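Elicitor protein Hrip2 (PDB 5FID) acts as a protein elicitor from the rice blast fungus Magnaporthe oryzae, probably a secreted protein that provokes defence responses in plants. Local coordinates at the interface of chains A and B. Sequence-based numbering; all coordinates share one arbitrary frame. Chains: chain A/B, Elicitor protein Hrip2.

The interface of chains A and B. Residues chain A 73, 75; chain B 23, 79, 120, 122.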
loop_
_atom_site.group_PDB
_atom_site.type_symbol
_atom_site.label_atom_id
_atom_site.label_comp_id
_atom_site.label_asym_id
_atom_site.label_seq_id
_atom_site.Cartn_x
_atom_site.Cartn_y
_atom_site.Cartn_z
ATOM N N PRO A 73 6.404 -5.970 8.800
ATOM C CA PRO A 73 5.041 -6.351 9.181
ATOM C C PRO A 73 4.474 -7.464 8.295
ATOM O O PRO A 73 4.858 -7.603 7.126
ATOM C CB PRO A 73 4.261 -5.058 8.969
ATOM C CG PRO A 73 4.972 -4.400 7.815
ATOM C CD PRO A 73 6.434 -4.746 7.979
ATOM N N TYR A 75 2.177 -8.137 6.136
ATOM C CA TYR A 75 1.209 -7.533 5.222
ATOM C C TYR A 75 1.263 -8.190 3.849
ATOM O O TYR A 75 2.322 -8.660 3.407
ATOM C CB TYR A 75 1.513 -6.053 4.993
ATOM C CG TYR A 75 1.313 -5.126 6.172
ATOM C CD1 TYR A 75 0.578 -5.513 7.293
ATOM C CD2 TYR A 75 1.834 -3.840 6.141
ATOM C CE1 TYR A 75 0.390 -4.630 8.359
ATOM C CE2 TYR A 75 1.652 -2.952 7.208
ATOM C CZ TYR A 75 0.926 -3.358 8.306
ATOM O OH TYR A 75 0.756 -2.478 9.359
ATOM N N TYR B 23 11.298 -2.619 12.450
ATOM C CA TYR B 23 10.331 -3.699 12.259
ATOM C C TYR B 23 10.906 -5.087 12.535
ATOM O O TYR B 23 10.158 -6.024 12.800
ATOM C CB TYR B 23 9.748 -3.637 10.849
ATOM C CG TYR B 23 8.346 -3.062 10.765
ATOM C CD1 TYR B 23 7.317 -3.563 11.548
ATOM C CD2 TYR B 23 8.053 -2.031 9.882
ATOM C CE1 TYR B 23 6.026 -3.048 11.453
ATOM C CE2 TYR B 23 6.765 -1.506 9.783
ATOM C CZ TYR B 23 5.759 -2.025 10.568
ATOM O OH TYR B 23 4.481 -1.512 10.479
ATOM N N GLU B 79 2.780 4.106 6.085
ATOM C CA GLU B 79 1.514 4.014 6.789
ATOM C C GLU B 79 1.457 5.096 7.845
ATOM O O GLU B 79 2.384 5.228 8.656
ATOM C CB GLU B 79 1.376 2.632 7.443
ATOM C CG GLU B 79 0.124 2.449 8.300
ATOM C CD GLU B 79 -0.032 1.028 8.819
ATOM O OE1 GLU B 79 0.975 0.284 8.816
ATOM O OE2 GLU B 79 -1.157 0.642 9.236
ATOM N N LYS B 120 -7.273 -0.563 7.329
ATOM C CA LYS B 120 -5.843 -0.326 7.203
ATOM C C LYS B 120 -5.535 0.404 5.906
ATOM O O LYS B 120 -6.128 0.120 4.853
ATOM C CB LYS B 120 -5.081 -1.652 7.264
ATOM C CG LYS B 120 -5.224 -2.361 8.605
ATOM C CD LYS B 120 -4.266 -1.774 9.660
ATOM C CE LYS B 120 -2.837 -2.244 9.391
ATOM N NZ LYS B 120 -1.873 -1.724 10.408
ATOM N N VAL B 122 -2.136 1.339 3.878
ATOM C CA VAL B 122 -0.706 1.208 3.700
ATOM C C VAL B 122 -0.489 1.405 2.218
ATOM O O VAL B 122 -1.083 0.694 1.418
ATOM C CB VAL B 122 -0.237 -0.192 4.095
ATOM C CG1 VAL B 122 1.261 -0.321 3.891
ATOM C CG2 VAL B 122 -0.619 -0.484 5.552
#
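The phenol oxygen of A:Tyr75 reaches across to a carboxylate and an amine of chain B, in a patch of the two-fold symmetric interface between two copies of this Bys1-family (Blastomyces yeast-phase-specific) protein. This pairing may or may not persist as a dimer in solution.

The polar part is a closed triangle. A:Tyr75 OH donates to B:Glu79 OE1 at 2.8 Å, meeting the syn lone pair of that oxygen, with the ring and carboxylate planes turned 61° apart. B:Lys120 NZ in turn donates to A:Tyr75 OH at 2.9 Å, so the hydroxyl both gives and accepts a bond. Within chain B, B:Lys120 NZ also donates to B:Glu79 OE2, a salt bridge of 2.7 Å, again on a syn lone pair. Each carboxylate oxygen thus has its own partner, which should limit rotation of the group, and the lysine charge may polarise the phenol and strengthen its donation. B:Glu79, on strand 75-81, gets there with an extended chain, CG anti to the backbone N (chi1 176°), whereas B:Lys120 bends at chi2 and chi3 to bring its amine round.

Apolar contacts flank the triangle. B:Val122 CG2 lies over the face of the A:Tyr75 ring turned away from A:Pro73, near its rim, 3.7 Å from A:Tyr75 CE2. B:Lys120 CE approaches from the same side as the valine, beyond the rim at CZ and CE1, 4.1 Å from A:Tyr75 CZ.

A:Pro73, which follows a cis peptide bond, is shared by two aromatic rings. A:Pro73 CD sits over the centre of the B:Tyr23 ring, 3.5 Å from its centroid, in a CH-pi contact. Within its own chain, its CB covers one face of A:Tyr75, helping to position that ring for the crossing.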